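Local coordinates for protein exodeoxyribonuclease III (Neisseria meningitidis, PDB 2JC4) that probably acts as a metal-dependent 3'-5' exonuclease on double-stranded DNA in DNA repair, using magnesium or manganese ions, at residues L47-S57 against I67-F78. Numbering follows the deposited sequence.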
loop_
_atom_site.group_PDB
_atom_site.type_symbol
_atom_site.label_atom_id
_atom_site.label_comp_id
_atom_site.label_asym_id
_atom_site.label_seq_id
_atom_site.Cartn_x
_atom_site.Cartn_y
_atom_site.Cartn_z
ATOM N N LEU A 47 -6.769 8.903 17.052
ATOM C CA LEU A 47 -7.508 7.859 16.331
ATOM C C LEU A 47 -8.220 6.896 17.269
ATOM O O LEU A 47 -9.351 6.471 17.000
ATOM C CB LEU A 47 -6.562 7.064 15.434
ATOM C CG LEU A 47 -5.838 7.887 14.372
ATOM C CD1 LEU A 47 -4.739 7.059 13.666
ATOM C CD2 LEU A 47 -6.829 8.447 13.360
ATOM N N GLN A 48 -7.529 6.513 18.345
ATOM C CA GLN A 48 -8.107 5.669 19.386
ATOM C C GLN A 48 -9.351 6.320 19.998
ATOM O O GLN A 48 -10.341 5.639 20.268
ATOM C CB GLN A 48 -7.049 5.335 20.451
ATOM C CG GLN A 48 -5.905 4.465 19.857
ATOM C CD GLN A 48 -4.733 4.202 20.798
ATOM O OE1 GLN A 48 -4.125 3.111 20.768
ATOM N NE2 GLN A 48 -4.390 5.196 21.617
ATOM N N MET A 49 -9.295 7.642 20.186
ATOM C CA MET A 49 -10.404 8.380 20.780
ATOM C C MET A 49 -11.579 8.436 19.846
ATOM O O MET A 49 -12.684 8.823 20.260
ATOM C CB MET A 49 -9.969 9.777 21.244
ATOM C CG MET A 49 -9.087 9.675 22.490
ATOM S SD MET A 49 -8.539 11.273 23.173
ATOM C CE MET A 49 -10.098 12.114 23.407
ATOM N N MET A 50 -11.358 8.027 18.591
ATOM C CA MET A 50 -12.422 7.918 17.612
ATOM C C MET A 50 -12.978 6.493 17.558
ATOM O O MET A 50 -13.872 6.205 16.792
ATOM C CB MET A 50 -11.915 8.329 16.230
ATOM C CG MET A 50 -11.888 9.837 15.991
ATOM S SD MET A 50 -11.192 10.319 14.383
ATOM C CE MET A 50 -12.521 9.970 13.219
ATOM N N GLY A 51 -12.426 5.607 18.359
ATOM C CA GLY A 51 -12.901 4.218 18.404
ATOM C C GLY A 51 -12.124 3.262 17.511
ATOM O O GLY A 51 -12.576 2.143 17.262
ATOM N N TRP A 52 -10.955 3.693 17.037
ATOM C CA TRP A 52 -10.105 2.842 16.203
ATOM C C TRP A 52 -8.919 2.251 16.926
ATOM O O TRP A 52 -8.182 2.969 17.608
ATOM C CB TRP A 52 -9.648 3.618 14.966
ATOM C CG TRP A 52 -10.833 4.031 14.142
ATOM C CD1 TRP A 52 -11.619 5.148 14.329
ATOM C CD2 TRP A 52 -11.398 3.326 13.028
ATOM N NE1 TRP A 52 -12.643 5.171 13.401
ATOM C CE2 TRP A 52 -12.541 4.058 12.604
ATOM C CE3 TRP A 52 -11.065 2.141 12.356
ATOM C CZ2 TRP A 52 -13.318 3.665 11.510
ATOM C CZ3 TRP A 52 -11.850 1.750 11.282
ATOM C CH2 TRP A 52 -12.966 2.506 10.876
ATOM N N HIS A 53 -8.700 0.951 16.741
ATOM C CA HIS A 53 -7.463 0.302 17.207
ATOM C C HIS A 53 -6.340 0.528 16.192
ATOM O O HIS A 53 -6.583 0.479 14.991
ATOM C CB HIS A 53 -7.701 -1.179 17.400
ATOM C CG HIS A 53 -8.763 -1.483 18.412
ATOM N ND1 HIS A 53 -8.566 -1.315 19.766
ATOM C CD2 HIS A 53 -10.034 -1.920 18.266
ATOM C CE1 HIS A 53 -9.670 -1.648 20.412
ATOM N NE2 HIS A 53 -10.577 -2.016 19.522
ATOM N N CYS A 54 -5.131 0.824 16.683
ATOM C CA CYS A 54 -4.006 1.161 15.826
ATOM C C CYS A 54 -2.807 0.342 16.202
ATOM O O CYS A 54 -2.505 0.223 17.397
ATOM C CB CYS A 54 -3.601 2.626 16.039
ATOM S SG CYS A 54 -4.909 3.774 15.691
ATOM N N VAL A 55 -2.116 -0.216 15.207
ATOM C CA VAL A 55 -0.757 -0.717 15.430
ATOM C C VAL A 55 0.136 -0.075 14.392
ATOM O O VAL A 55 -0.325 0.225 13.295
ATOM C CB VAL A 55 -0.650 -2.260 15.387
ATOM C CG1 VAL A 55 -1.496 -2.878 16.541
ATOM C CG2 VAL A 55 -1.070 -2.833 14.006
ATOM N N TRP A 56 1.386 0.186 14.746
ATOM C CA TRP A 56 2.230 0.929 13.821
ATOM C C TRP A 56 3.701 0.678 14.059
ATOM O O TRP A 56 4.111 0.133 15.110
ATOM C CB TRP A 56 1.935 2.440 13.912
ATOM C CG TRP A 56 2.302 3.032 15.250
ATOM C CD1 TRP A 56 3.471 3.681 15.562
ATOM C CD2 TRP A 56 1.502 3.039 16.461
ATOM N NE1 TRP A 56 3.445 4.093 16.882
ATOM C CE2 TRP A 56 2.255 3.713 17.454
ATOM C CE3 TRP A 56 0.233 2.561 16.790
ATOM C CZ2 TRP A 56 1.785 3.898 18.752
ATOM C CZ3 TRP A 56 -0.239 2.750 18.094
ATOM C CH2 TRP A 56 0.536 3.417 19.051
ATOM N N SER A 57 4.491 1.134 13.088
ATOM C CA SER A 57 5.943 0.979 13.108
ATOM C C SER A 57 6.430 2.237 12.453
ATOM O O SER A 57 6.258 2.413 11.214
ATOM C CB SER A 57 6.368 -0.227 12.261
ATOM O OG SER A 57 7.780 -0.428 12.293
ATOM N N ILE A 67 -1.567 0.052 10.747
ATOM C CA ILE A 67 -2.843 -0.646 10.473
ATOM C C ILE A 67 -3.877 -0.118 11.465
ATOM O O ILE A 67 -3.641 -0.110 12.680
ATOM C CB ILE A 67 -2.746 -2.177 10.591
ATOM C CG1 ILE A 67 -1.771 -2.747 9.552
ATOM C CG2 ILE A 67 -4.122 -2.795 10.454
ATOM C CD1 ILE A 67 -1.370 -4.187 9.796
ATOM N N VAL A 68 -4.997 0.342 10.940
ATOM C CA VAL A 68 -6.011 1.005 11.782
ATOM C C VAL A 68 -7.323 0.273 11.535
ATOM O O VAL A 68 -7.703 0.076 10.377
ATOM C CB VAL A 68 -6.150 2.480 11.398
ATOM C CG1 VAL A 68 -7.197 3.159 12.264
ATOM C CG2 VAL A 68 -4.788 3.204 11.457
ATOM N N SER A 69 -7.994 -0.181 12.598
ATOM C CA SER A 69 -9.165 -1.026 12.394
ATOM C C SER A 69 -10.139 -0.939 13.561
ATOM O O SER A 69 -9.737 -0.632 14.676
ATOM C CB SER A 69 -8.732 -2.489 12.186
ATOM O OG SER A 69 -7.855 -2.919 13.229
ATOM N N ARG A 70 -11.418 -1.188 13.310
ATOM C CA ARG A 70 -12.340 -1.198 14.453
ATOM C C ARG A 70 -12.242 -2.518 15.217
ATOM O O ARG A 70 -12.516 -2.545 16.418
ATOM C CB ARG A 70 -13.767 -0.746 14.105
ATOM C CG ARG A 70 -13.827 0.813 14.091
ATOM C CD ARG A 70 -15.125 1.436 14.549
ATOM N NE ARG A 70 -15.183 1.584 16.002
ATOM C CZ ARG A 70 -16.031 2.388 16.631
ATOM N NH1 ARG A 70 -16.863 3.146 15.919
ATOM N NH2 ARG A 70 -16.036 2.447 17.964
ATOM N N SER A 71 -11.799 -3.578 14.536
ATOM C CA SER A 71 -11.374 -4.821 15.212
ATOM C C SER A 71 -9.936 -4.735 15.774
ATOM O O SER A 71 -9.063 -4.121 15.178
ATOM C CB SER A 71 -11.487 -6.005 14.255
ATOM O OG SER A 71 -12.855 -6.310 14.024
ATOM N N VAL A 72 -9.684 -5.381 16.906
ATOM C CA VAL A 72 -8.352 -5.395 17.502
ATOM C C VAL A 72 -7.402 -6.211 16.598
ATOM O O VAL A 72 -7.696 -7.376 16.262
ATOM C CB VAL A 72 -8.394 -5.987 18.962
ATOM C CG1 VAL A 72 -7.020 -5.979 19.629
ATOM C CG2 VAL A 72 -9.400 -5.215 19.835
ATOM N N PRO A 73 -6.282 -5.610 16.163
ATOM C CA PRO A 73 -5.377 -6.433 15.344
ATOM C C PRO A 73 -4.641 -7.488 16.202
ATOM O O PRO A 73 -4.112 -7.148 17.272
ATOM C CB PRO A 73 -4.385 -5.405 14.754
ATOM C CG PRO A 73 -4.981 -4.029 15.076
ATOM C CD PRO A 73 -5.766 -4.242 16.344
ATOM N N GLN A 74 -4.624 -8.742 15.751
ATOM C CA GLN A 74 -3.953 -9.831 16.474
ATOM C C GLN A 74 -2.628 -10.255 15.814
ATOM O O GLN A 74 -2.407 -9.985 14.617
ATOM C CB GLN A 74 -4.865 -11.064 16.569
ATOM C CG GLN A 74 -6.312 -10.755 17.032
ATOM C CD GLN A 74 -6.370 -10.396 18.516
ATOM O OE1 GLN A 74 -5.812 -11.113 19.356
ATOM N NE2 GLN A 74 -7.047 -9.292 18.848
ATOM N N ASP A 75 -1.776 -10.896 16.623
ATOM C CA ASP A 75 -0.522 -11.498 16.179
ATOM C C ASP A 75 0.224 -10.520 15.272
ATOM O O ASP A 75 0.534 -10.813 14.120
ATOM C CB ASP A 75 -0.791 -12.842 15.493
ATOM C CG ASP A 75 -1.518 -13.825 16.404
ATOM O OD1 ASP A 75 -1.196 -13.898 17.607
ATOM O OD2 ASP A 75 -2.414 -14.530 15.920
ATOM N N VAL A 76 0.471 -9.339 15.824
ATOM C CA VAL A 76 1.155 -8.259 15.105
ATOM C C VAL A 76 2.599 -8.664 14.833
ATOM O O VAL A 76 3.260 -9.231 15.734
ATOM C CB VAL A 76 1.064 -6.947 15.882
ATOM C CG1 VAL A 76 1.744 -5.833 15.084
ATOM C CG2 VAL A 76 -0.402 -6.597 16.091
ATOM N N HIS A 77 3.060 -8.412 13.596
ATOM C CA HIS A 77 4.403 -8.791 13.123
ATOM C C HIS A 77 5.075 -7.598 12.467
ATOM O O HIS A 77 4.424 -6.852 11.710
ATOM C CB HIS A 77 4.334 -9.943 12.104
ATOM C CG HIS A 77 5.682 -10.465 11.697
ATOM N ND1 HIS A 77 6.380 -9.965 10.618
ATOM C CD2 HIS A 77 6.485 -11.404 12.257
ATOM C CE1 HIS A 77 7.546 -10.583 10.518
ATOM N NE2 HIS A 77 7.642 -11.449 11.510
ATOM N N PHE A 78 6.363 -7.417 12.762
ATOM C CA PHE A 78 7.130 -6.263 12.266
ATOM C C PHE A 78 8.245 -6.740 11.401
ATOM O O PHE A 78 8.971 -7.676 11.770
ATOM C CB PHE A 78 7.715 -5.412 13.413
ATOM C CG PHE A 78 6.656 -4.801 14.304
ATOM C CD1 PHE A 78 6.079 -3.572 13.985
ATOM C CD2 PHE A 78 6.221 -5.469 15.444
ATOM C CE1 PHE A 78 5.102 -3.011 14.822
ATOM C CE2 PHE A 78 5.226 -4.927 16.257
ATOM C CZ PHE A 78 4.674 -3.697 15.939
#
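His53 and Val55 of strand 53-57 pair with Ser69 and Ile67 at the end of strand 65-69, antiparallel, through four backbone hydrogen bonds. His53 N to Ser69 O and Ile67 N to Val55 O both measure 2.8 Å; between these hydrogen-bonded pairs Cys54 faces Val68 as a non-hydrogen-bonded pair. Just before the strand, Trp52 carries the aliphatic part of Arg70 on one face: Arg70 CG stands 3.4 Å from the centroid of the six-membered ring, a CH-pi contact only 8° off the normal. Bends at chi2 (-146°) and chi3 (85°) steer the arginine chain across the indole toward Gly51, leaving Arg70 NE 2.9 Å from Gly51 O. A second CH-pi contact places Val72 CG2 over the imidazole of His53, 3.6 Å from its centroid, while Arg70 O lies at the ring edge. Apolar contacts lie on both faces of the hairpin. Val68 CG1 meets Trp52 CB at 3.7 Å on the Cys54 side; Leu22 of helix 11-23 also touches Trp52. On the other face Val55 splits its branches, CG2 lying alongside Ile67 and CG1 meeting Pro73 and Val76 (CG2, 3.9 Å) tip to tip. The Phe78 ring edge (CE1) lies 3.3 Å from Trp56 O, close to the ring plane, with Ser57 CB also at that edge. Past the corner at Asp75, strand 76-78 joins the second sheet, so this edge hairpin and its exit loop bridge the two packed sheets of the DNase I-like alpha/beta sandwich characteristic of the AP/ExoA family.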